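Local structure of toll-like receptor 6, Variable lymphocyte receptor B (Mus musculus, 3A79) at residues 145-158 / 169-181. The protein probably recognises microbial lipopeptides together with TLR2 as an innate immune receptor, here as a TLR6 ectodomain fused to a lymphocyte receptor fragment. Residues are numbered along the deposited sequence; the frame is centred on the assembly and turned at random.
Sequences LTKLTFLGLSAAKF and LHLSCILLDLVSY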
ATOM      1  N   LEU B 145     -28.273  41.406 -27.765  1.00 67.44           N
ATOM      2  CA  LEU B 145     -27.790  40.849 -26.509  1.00 68.30           C
ATOM      3  C   LEU B 145     -26.341  41.239 -26.255  1.00 71.85           C
ATOM      4  O   LEU B 145     -25.486  40.379 -26.048  1.00 74.95           O
ATOM      5  CB  LEU B 145     -27.905  39.325 -26.517  1.00 64.20           C
ATOM      6  CG  LEU B 145     -29.262  38.700 -26.831  1.00 70.45           C
ATOM      7  CD1 LEU B 145     -29.277  37.255 -26.359  1.00 66.88           C
ATOM      8  CD2 LEU B 145     -30.382  39.475 -26.173  1.00 75.67           C
ATOM      9  N   THR B 146     -26.071  42.538 -26.262  1.00 66.88           N
ATOM     10  CA  THR B 146     -24.719  43.041 -26.073  1.00 71.23           C
ATOM     11  C   THR B 146     -24.078  42.553 -24.764  1.00 74.47           C
ATOM     12  O   THR B 146     -22.872  42.323 -24.710  1.00 73.91           O
ATOM     13  CB  THR B 146     -24.693  44.585 -26.121  1.00 77.81           C
ATOM     14  OG1 THR B 146     -24.302  45.102 -24.843  1.00 89.90           O
ATOM     15  CG2 THR B 146     -26.067  45.145 -26.510  1.00 61.73           C
ATOM     16  N   LYS B 147     -24.886  42.390 -23.715  1.00 82.07           N
ATOM     17  CA  LYS B 147     -24.372  41.986 -22.397  1.00 80.10           C
ATOM     18  C   LYS B 147     -24.076  40.478 -22.299  1.00 75.85           C
ATOM     19  O   LYS B 147     -23.532  40.010 -21.291  1.00 65.54           O
ATOM     20  CB  LYS B 147     -25.334  42.409 -21.265  1.00 82.40           C
ATOM     21  CG  LYS B 147     -25.194  43.868 -20.741  1.00 53.17           C
ATOM     22  CD  LYS B 147     -26.315  44.201 -19.707  1.00166.37           C
ATOM     23  CE  LYS B 147     -26.625  45.717 -19.543  1.00 92.74           C
ATOM     24  NZ  LYS B 147     -27.727  46.279 -20.441  1.00 87.73           N
ATOM     25  N   LEU B 148     -24.410  39.733 -23.353  1.00 76.67           N
ATOM     26  CA  LEU B 148     -24.340  38.268 -23.323  1.00 75.50           C
ATOM     27  C   LEU B 148     -22.928  37.714 -23.198  1.00 75.33           C
ATOM     28  O   LEU B 148     -22.032  38.109 -23.941  1.00 80.17           O
ATOM     29  CB  LEU B 148     -25.008  37.659 -24.555  1.00 71.39           C
ATOM     30  CG  LEU B 148     -25.128  36.135 -24.456  1.00 67.15           C
ATOM     31  CD1 LEU B 148     -26.062  35.786 -23.324  1.00 50.28           C
ATOM     32  CD2 LEU B 148     -25.600  35.496 -25.767  1.00 71.16           C
ATOM     33  N   THR B 149     -22.744  36.774 -22.274  1.00 71.39           N
ATOM     34  CA  THR B 149     -21.424  36.196 -22.037  1.00 73.22           C
ATOM     35  C   THR B 149     -21.396  34.656 -22.106  1.00 68.90           C
ATOM     36  O   THR B 149     -20.404  34.044 -22.537  1.00 63.41           O
ATOM     37  CB  THR B 149     -20.830  36.707 -20.712  1.00 71.54           C
ATOM     38  OG1 THR B 149     -19.436  36.949 -20.893  1.00 84.73           O
ATOM     39  CG2 THR B 149     -21.039  35.708 -19.570  1.00 63.12           C
ATOM     40  N   PHE B 150     -22.491  34.031 -21.697  1.00 58.24           N
ATOM     41  CA  PHE B 150     -22.613  32.591 -21.833  1.00 61.24           C
ATOM     42  C   PHE B 150     -23.755  32.242 -22.771  1.00 67.92           C
ATOM     43  O   PHE B 150     -24.885  32.698 -22.581  1.00 70.08           O
ATOM     44  CB  PHE B 150     -22.854  31.952 -20.475  1.00 65.74           C
ATOM     45  CG  PHE B 150     -23.124  30.483 -20.538  1.00 61.57           C
ATOM     46  CD1 PHE B 150     -22.181  29.576 -20.083  1.00 51.48           C
ATOM     47  CD2 PHE B 150     -24.325  30.007 -21.046  1.00 66.51           C
ATOM     48  CE1 PHE B 150     -22.424  28.228 -20.135  1.00 56.25           C
ATOM     49  CE2 PHE B 150     -24.580  28.652 -21.103  1.00 74.97           C
ATOM     50  CZ  PHE B 150     -23.628  27.760 -20.644  1.00 68.18           C
ATOM     51  N   LEU B 151     -23.452  31.423 -23.775  1.00 62.13           N
ATOM     52  CA  LEU B 151     -24.452  30.966 -24.730  1.00 53.73           C
ATOM     53  C   LEU B 151     -24.419  29.448 -24.860  1.00 53.59           C
ATOM     54  O   LEU B 151     -23.374  28.865 -25.119  1.00 54.42           O
ATOM     55  CB  LEU B 151     -24.227  31.627 -26.084  1.00 55.40           C
ATOM     56  CG  LEU B 151     -25.251  31.258 -27.152  1.00 60.19           C
ATOM     57  CD1 LEU B 151     -26.649  31.329 -26.570  1.00 64.11           C
ATOM     58  CD2 LEU B 151     -25.114  32.172 -28.349  1.00 53.45           C
ATOM     59  N   GLY B 152     -25.571  28.815 -24.661  1.00 55.70           N
ATOM     60  CA  GLY B 152     -25.665  27.369 -24.702  1.00 58.86           C
ATOM     61  C   GLY B 152     -26.643  26.962 -25.778  1.00 73.67           C
ATOM     62  O   GLY B 152     -27.784  27.406 -25.784  1.00 82.88           O
ATOM     63  N   LEU B 153     -26.200  26.113 -26.696  1.00 72.59           N
ATOM     64  CA  LEU B 153     -27.003  25.767 -27.857  1.00 65.67           C
ATOM     65  C   LEU B 153     -26.974  24.275 -28.167  1.00 69.54           C
ATOM     66  O   LEU B 153     -26.061  23.554 -27.754  1.00 56.44           O
ATOM     67  CB  LEU B 153     -26.500  26.550 -29.063  1.00 68.61           C
ATOM     68  CG  LEU B 153     -26.545  28.057 -28.844  1.00 68.50           C
ATOM     69  CD1 LEU B 153     -25.715  28.764 -29.872  1.00 65.52           C
ATOM     70  CD2 LEU B 153     -27.980  28.529 -28.895  1.00 73.34           C
ATOM     71  N   SER B 154     -27.985  23.818 -28.899  1.00 74.99           N
ATOM     72  CA  SER B 154     -27.991  22.461 -29.427  1.00 69.48           C
ATOM     73  C   SER B 154     -28.758  22.406 -30.731  1.00 74.02           C
ATOM     74  O   SER B 154     -29.684  23.185 -30.963  1.00 74.96           O
ATOM     75  CB  SER B 154     -28.614  21.484 -28.443  1.00 67.07           C
ATOM     76  OG  SER B 154     -30.018  21.506 -28.514  1.00 78.90           O
ATOM     77  N   ALA B 155     -28.376  21.464 -31.576  1.00 76.23           N
ATOM     78  CA  ALA B 155     -28.986  21.352 -32.880  1.00 72.44           C
ATOM     79  C   ALA B 155     -28.616  20.027 -33.522  1.00 71.89           C
ATOM     80  O   ALA B 155     -27.767  19.301 -33.013  1.00 74.65           O
ATOM     81  CB  ALA B 155     -28.541  22.504 -33.744  1.00 71.22           C
ATOM     82  N   ALA B 156     -29.264  19.726 -34.643  1.00 76.03           N
ATOM     83  CA  ALA B 156     -29.020  18.501 -35.392  1.00 79.03           C
ATOM     84  C   ALA B 156     -28.445  18.791 -36.794  1.00 84.51           C
ATOM     85  O   ALA B 156     -27.965  17.886 -37.492  1.00 89.91           O
ATOM     86  CB  ALA B 156     -30.303  17.695 -35.489  1.00 76.84           C
ATOM     87  N   LYS B 157     -28.491  20.059 -37.191  1.00 73.48           N
ATOM     88  CA  LYS B 157     -27.980  20.487 -38.483  1.00 74.74           C
ATOM     89  C   LYS B 157     -27.148  21.742 -38.305  1.00 74.08           C
ATOM     90  O   LYS B 157     -27.512  22.617 -37.525  1.00 78.47           O
ATOM     91  CB  LYS B 157     -29.128  20.843 -39.425  1.00 78.18           C
ATOM     92  CG  LYS B 157     -30.043  19.723 -39.858  1.00 78.47           C
ATOM     93  CD  LYS B 157     -30.948  20.267 -40.958  1.00 91.00           C
ATOM     94  CE  LYS B 157     -32.283  19.548 -41.056  1.00 98.29           C
ATOM     95  NZ  LYS B 157     -33.154  20.226 -42.066  1.00 97.77           N
ATOM     96  N   PHE B 158     -26.065  21.865 -39.065  1.00 69.05           N
ATOM     97  CA  PHE B 158     -25.258  23.082 -39.020  1.00 71.66           C
ATOM     98  C   PHE B 158     -24.913  23.685 -40.396  1.00 77.52           C
ATOM     99  O   PHE B 158     -24.469  22.979 -41.302  1.00 91.57           O
ATOM    100  CB  PHE B 158     -24.002  22.837 -38.177  1.00 68.70           C
ATOM    101  CG  PHE B 158     -24.307  22.355 -36.792  1.00 71.97           C
ATOM    102  CD1 PHE B 158     -24.308  21.001 -36.498  1.00 75.36           C
ATOM    103  CD2 PHE B 158     -24.629  23.255 -35.785  1.00 71.71           C
ATOM    104  CE1 PHE B 158     -24.608  20.554 -35.214  1.00 71.60           C
ATOM    105  CE2 PHE B 158     -24.928  22.812 -34.505  1.00 66.43           C
ATOM    106  CZ  PHE B 158     -24.918  21.462 -34.222  1.00 61.87           C
ATOM    107  N   LEU B 169     -20.187  39.724 -30.143  1.00103.78           N
ATOM    108  CA  LEU B 169     -20.329  39.851 -28.695  1.00 95.09           C
ATOM    109  C   LEU B 169     -19.071  39.337 -28.030  1.00105.61           C
ATOM    110  O   LEU B 169     -18.366  38.499 -28.593  1.00118.01           O
ATOM    111  CB  LEU B 169     -21.521  39.045 -28.203  1.00 76.43           C
ATOM    112  CG  LEU B 169     -22.798  39.238 -29.015  1.00 72.49           C
ATOM    113  CD1 LEU B 169     -23.768  38.095 -28.762  1.00 65.33           C
ATOM    114  CD2 LEU B 169     -23.430  40.584 -28.702  1.00 50.46           C
ATOM    115  N   HIS B 170     -18.780  39.834 -26.836  1.00 99.08           N
ATOM    116  CA  HIS B 170     -17.583  39.386 -26.136  1.00104.66           C
ATOM    117  C   HIS B 170     -17.895  38.168 -25.254  1.00 93.87           C
ATOM    118  O   HIS B 170     -17.902  38.225 -24.017  1.00 86.53           O
ATOM    119  CB  HIS B 170     -16.915  40.551 -25.394  1.00118.82           C
ATOM    120  CG  HIS B 170     -16.349  41.593 -26.314  1.00129.30           C
ATOM    121  ND1 HIS B 170     -17.115  42.600 -26.863  1.00130.39           N
ATOM    122  CD2 HIS B 170     -15.097  41.767 -26.804  1.00133.19           C
ATOM    123  CE1 HIS B 170     -16.358  43.354 -27.642  1.00130.25           C
ATOM    124  NE2 HIS B 170     -15.129  42.871 -27.623  1.00131.35           N
ATOM    125  N   LEU B 171     -18.158  37.063 -25.943  1.00 75.98           N
ATOM    126  CA  LEU B 171     -18.553  35.819 -25.320  1.00 75.01           C
ATOM    127  C   LEU B 171     -17.433  35.182 -24.502  1.00 79.69           C
ATOM    128  O   LEU B 171     -16.249  35.321 -24.830  1.00 75.13           O
ATOM    129  CB  LEU B 171     -19.019  34.840 -26.394  1.00 72.92           C
ATOM    130  CG  LEU B 171     -20.344  35.159 -27.073  1.00 75.45           C
ATOM    131  CD1 LEU B 171     -20.508  34.247 -28.263  1.00 76.11           C
ATOM    132  CD2 LEU B 171     -21.508  35.006 -26.098  1.00 79.80           C
ATOM    133  N   SER B 172     -17.830  34.468 -23.446  1.00 74.89           N
ATOM    134  CA  SER B 172     -16.902  33.726 -22.598  1.00 69.32           C
ATOM    135  C   SER B 172     -17.100  32.210 -22.682  1.00 75.74           C
ATOM    136  O   SER B 172     -16.125  31.448 -22.658  1.00 73.16           O
ATOM    137  CB  SER B 172     -17.001  34.196 -21.151  1.00 66.77           C
ATOM    138  OG  SER B 172     -16.088  35.245 -20.912  1.00 76.29           O
ATOM    139  N   CYS B 173     -18.351  31.764 -22.773  1.00 69.82           N
ATOM    140  CA  CYS B 173     -18.592  30.354 -23.054  1.00 62.26           C
ATOM    141  C   CYS B 173     -19.651  30.140 -24.120  1.00 61.06           C
ATOM    142  O   CYS B 173     -20.724  30.738 -24.079  1.00 63.63           O
ATOM    143  CB  CYS B 173     -18.943  29.555 -21.789  1.00 56.57           C
ATOM    144  SG  CYS B 173     -18.802  27.734 -22.020  1.00 76.98           S
ATOM    145  N   ILE B 174     -19.310  29.293 -25.087  1.00 59.56           N
ATOM    146  CA  ILE B 174     -20.265  28.727 -26.022  1.00 59.78           C
ATOM    147  C   ILE B 174     -20.346  27.236 -25.738  1.00 63.70           C
ATOM    148  O   ILE B 174     -19.412  26.479 -25.998  1.00 64.53           O
ATOM    149  CB  ILE B 174     -19.860  28.963 -27.500  1.00 56.94           C
ATOM    150  CG1 ILE B 174     -19.898  30.458 -27.820  1.00 61.46           C
ATOM    151  CG2 ILE B 174     -20.787  28.200 -28.450  1.00 46.73           C
ATOM    152  CD1 ILE B 174     -20.090  30.756 -29.273  1.00 63.57           C
ATOM    153  N   LEU B 175     -21.457  26.825 -25.154  1.00 67.45           N
ATOM    154  CA  LEU B 175     -21.692  25.417 -24.929  1.00 67.13           C
ATOM    155  C   LEU B 175     -22.564  24.930 -26.073  1.00 71.67           C
ATOM    156  O   LEU B 175     -23.606  25.514 -26.353  1.00 77.26           O
ATOM    157  CB  LEU B 175     -22.376  25.183 -23.579  1.00 54.33           C
ATOM    158  CG  LEU B 175     -22.777  23.720 -23.419  1.00 47.70           C
ATOM    159  CD1 LEU B 175     -21.550  22.844 -23.294  1.00 50.02           C
ATOM    160  CD2 LEU B 175     -23.682  23.525 -22.258  1.00 48.68           C
ATOM    161  N   LEU B 176     -22.128  23.867 -26.739  1.00 65.06           N
ATOM    162  CA  LEU B 176     -22.823  23.360 -27.917  1.00 54.66           C
ATOM    163  C   LEU B 176     -22.865  21.840 -27.923  1.00 61.26           C
ATOM    164  O   LEU B 176     -21.836  21.180 -27.764  1.00 58.99           O
ATOM    165  CB  LEU B 176     -22.107  23.854 -29.159  1.00 55.49           C
ATOM    166  CG  LEU B 176     -22.607  23.472 -30.540  1.00 61.53           C
ATOM    167  CD1 LEU B 176     -24.115  23.649 -30.654  1.00 69.20           C
ATOM    168  CD2 LEU B 176     -21.868  24.353 -31.538  1.00 60.32           C
ATOM    169  N   ASP B 177     -24.050  21.273 -28.095  1.00 59.69           N
ATOM    170  CA  ASP B 177     -24.147  19.826 -28.048  1.00 60.13           C
ATOM    171  C   ASP B 177     -24.732  19.206 -29.303  1.00 66.66           C
ATOM    172  O   ASP B 177     -25.745  19.654 -29.849  1.00 68.89           O
ATOM    173  CB  ASP B 177     -24.938  19.365 -26.844  1.00 59.57           C
ATOM    174  CG  ASP B 177     -26.411  19.347 -27.109  1.00 71.44           C
ATOM    175  OD1 ASP B 177     -27.042  20.387 -26.884  1.00 88.14           O
ATOM    176  OD2 ASP B 177     -26.940  18.300 -27.535  1.00 65.24           O
ATOM    177  N   LEU B 178     -24.077  18.135 -29.717  1.00 65.89           N
ATOM    178  CA  LEU B 178     -24.358  17.440 -30.948  1.00 60.77           C
ATOM    179  C   LEU B 178     -24.911  16.076 -30.577  1.00 65.89           C
ATOM    180  O   LEU B 178     -24.601  15.068 -31.213  1.00 63.78           O
ATOM    181  CB  LEU B 178     -23.046  17.234 -31.697  1.00 62.44           C
ATOM    182  CG  LEU B 178     -22.128  18.342 -32.236  1.00 54.63           C
ATOM    183  CD1 LEU B 178     -22.233  18.379 -33.737  1.00 41.93           C
ATOM    184  CD2 LEU B 178     -22.357  19.717 -31.616  1.00 56.74           C
ATOM    185  N   VAL B 179     -25.691  16.021 -29.510  1.00 72.13           N
ATOM    186  CA  VAL B 179     -26.308  14.761 -29.133  1.00 72.66           C
ATOM    187  C   VAL B 179     -27.354  14.428 -30.191  1.00 85.23           C
ATOM    188  O   VAL B 179     -27.459  13.284 -30.639  1.00 88.80           O
ATOM    189  CB  VAL B 179     -26.956  14.832 -27.740  1.00 57.28           C
ATOM    190  CG1 VAL B 179     -27.467  13.479 -27.344  1.00 62.51           C
ATOM    191  CG2 VAL B 179     -25.953  15.305 -26.725  1.00 55.40           C
ATOM    192  N   SER B 180     -28.100  15.449 -30.606  1.00 81.97           N
ATOM    193  CA  SER B 180     -29.178  15.286 -31.574  1.00 83.11           C
ATOM    194  C   SER B 180     -28.682  15.007 -32.999  1.00 84.19           C
ATOM    195  O   SER B 180     -29.481  14.768 -33.899  1.00 80.53           O
ATOM    196  CB  SER B 180     -30.063  16.538 -31.578  1.00 85.26           C
ATOM    197  OG  SER B 180     -31.049  16.487 -30.568  1.00 83.28           O
ATOM    198  N   TYR B 181     -27.366  15.023 -33.190  1.00 83.45           N
ATOM    199  CA  TYR B 181     -26.762  15.044 -34.526  1.00 81.27           C
ATOM    200  C   TYR B 181     -26.440  13.679 -35.135  1.00 83.69           C
ATOM    201  O   TYR B 181     -25.771  12.854 -34.527  1.00 78.93           O
ATOM    202  CB  TYR B 181     -25.493  15.904 -34.509  1.00 79.02           C
ATOM    203  CG  TYR B 181     -24.566  15.681 -35.680  1.00 78.16           C
ATOM    204  CD1 TYR B 181     -24.517  16.591 -36.729  1.00 83.17           C
ATOM    205  CD2 TYR B 181     -23.732  14.566 -35.737  1.00 75.91           C
ATOM    206  CE1 TYR B 181     -23.664  16.399 -37.802  1.00 87.18           C
ATOM    207  CE2 TYR B 181     -22.880  14.361 -36.813  1.00 81.51           C
ATOM    208  CZ  TYR B 181     -22.851  15.283 -37.843  1.00 86.46           C
ATOM    209  OH  TYR B 181     -22.010  15.098 -38.918  1.00 92.04           O
TER
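Strands 150-154 and 173-178, in the Toll-like receptor 6 part of the fusion, pair in parallel as successive turns of a leucine-rich repeat solenoid, their axes 9° apart on its concave side. Leu151, Leu153, Ile174 and Leu176 point into the solenoid, whereas Phe150, Cys173 and Leu175 lie on the opposite face. The pairing runs through bonds such as Leu151 N to Cys173 O (2.8 Å) and Leu153 N to Leu175 O (2.7 Å). Where segment 169-181 turns a corner at Ser172, Thr149 O accepts two donors, Ser172 N on a lone pair at 2.8 Å and Cys173 N in the carbonyl plane at 3.1 Å.

On the concave surface the Phe150 ring lies along its own strand above Gly152, with CD1 3.7 Å from Cys173 CB and CZ near Leu175 CB on the neighbouring strand. A chi1 of 174° sets CG beside the carbonyl carbon and so directs the ring this way; a side chain at Gly152 would crowd CE2. The Cys173 sulfur meets this ring obliquely, while His125 of the preceding turn stacks on it.

Inside, Leu171 CD2 packs on Leu148 CG, and Leu176 CD1 lies between Leu153 CB and Phe158 CE2. Phe158 also crosses Leu178, its CE1 3.5 Å from Leu178 CD1, and meets Tyr181 CD1 near its ring plane.

Asp177 reaches past the neighbouring turn to the one that carries strand 125-127: its OD1 accepts from Phe130 N, and Ser154 OG of the intervening turn accepts from Asn131 N. An alanine in place of Asp177 would remove both carboxylate oxygens and would probably leave Phe130 N and Val179 N without these acceptors. Asp177 OD2 completes an Asx turn, receiving Val179 N at 3.3 Å on its anti side, 25° out of the carboxylate plane.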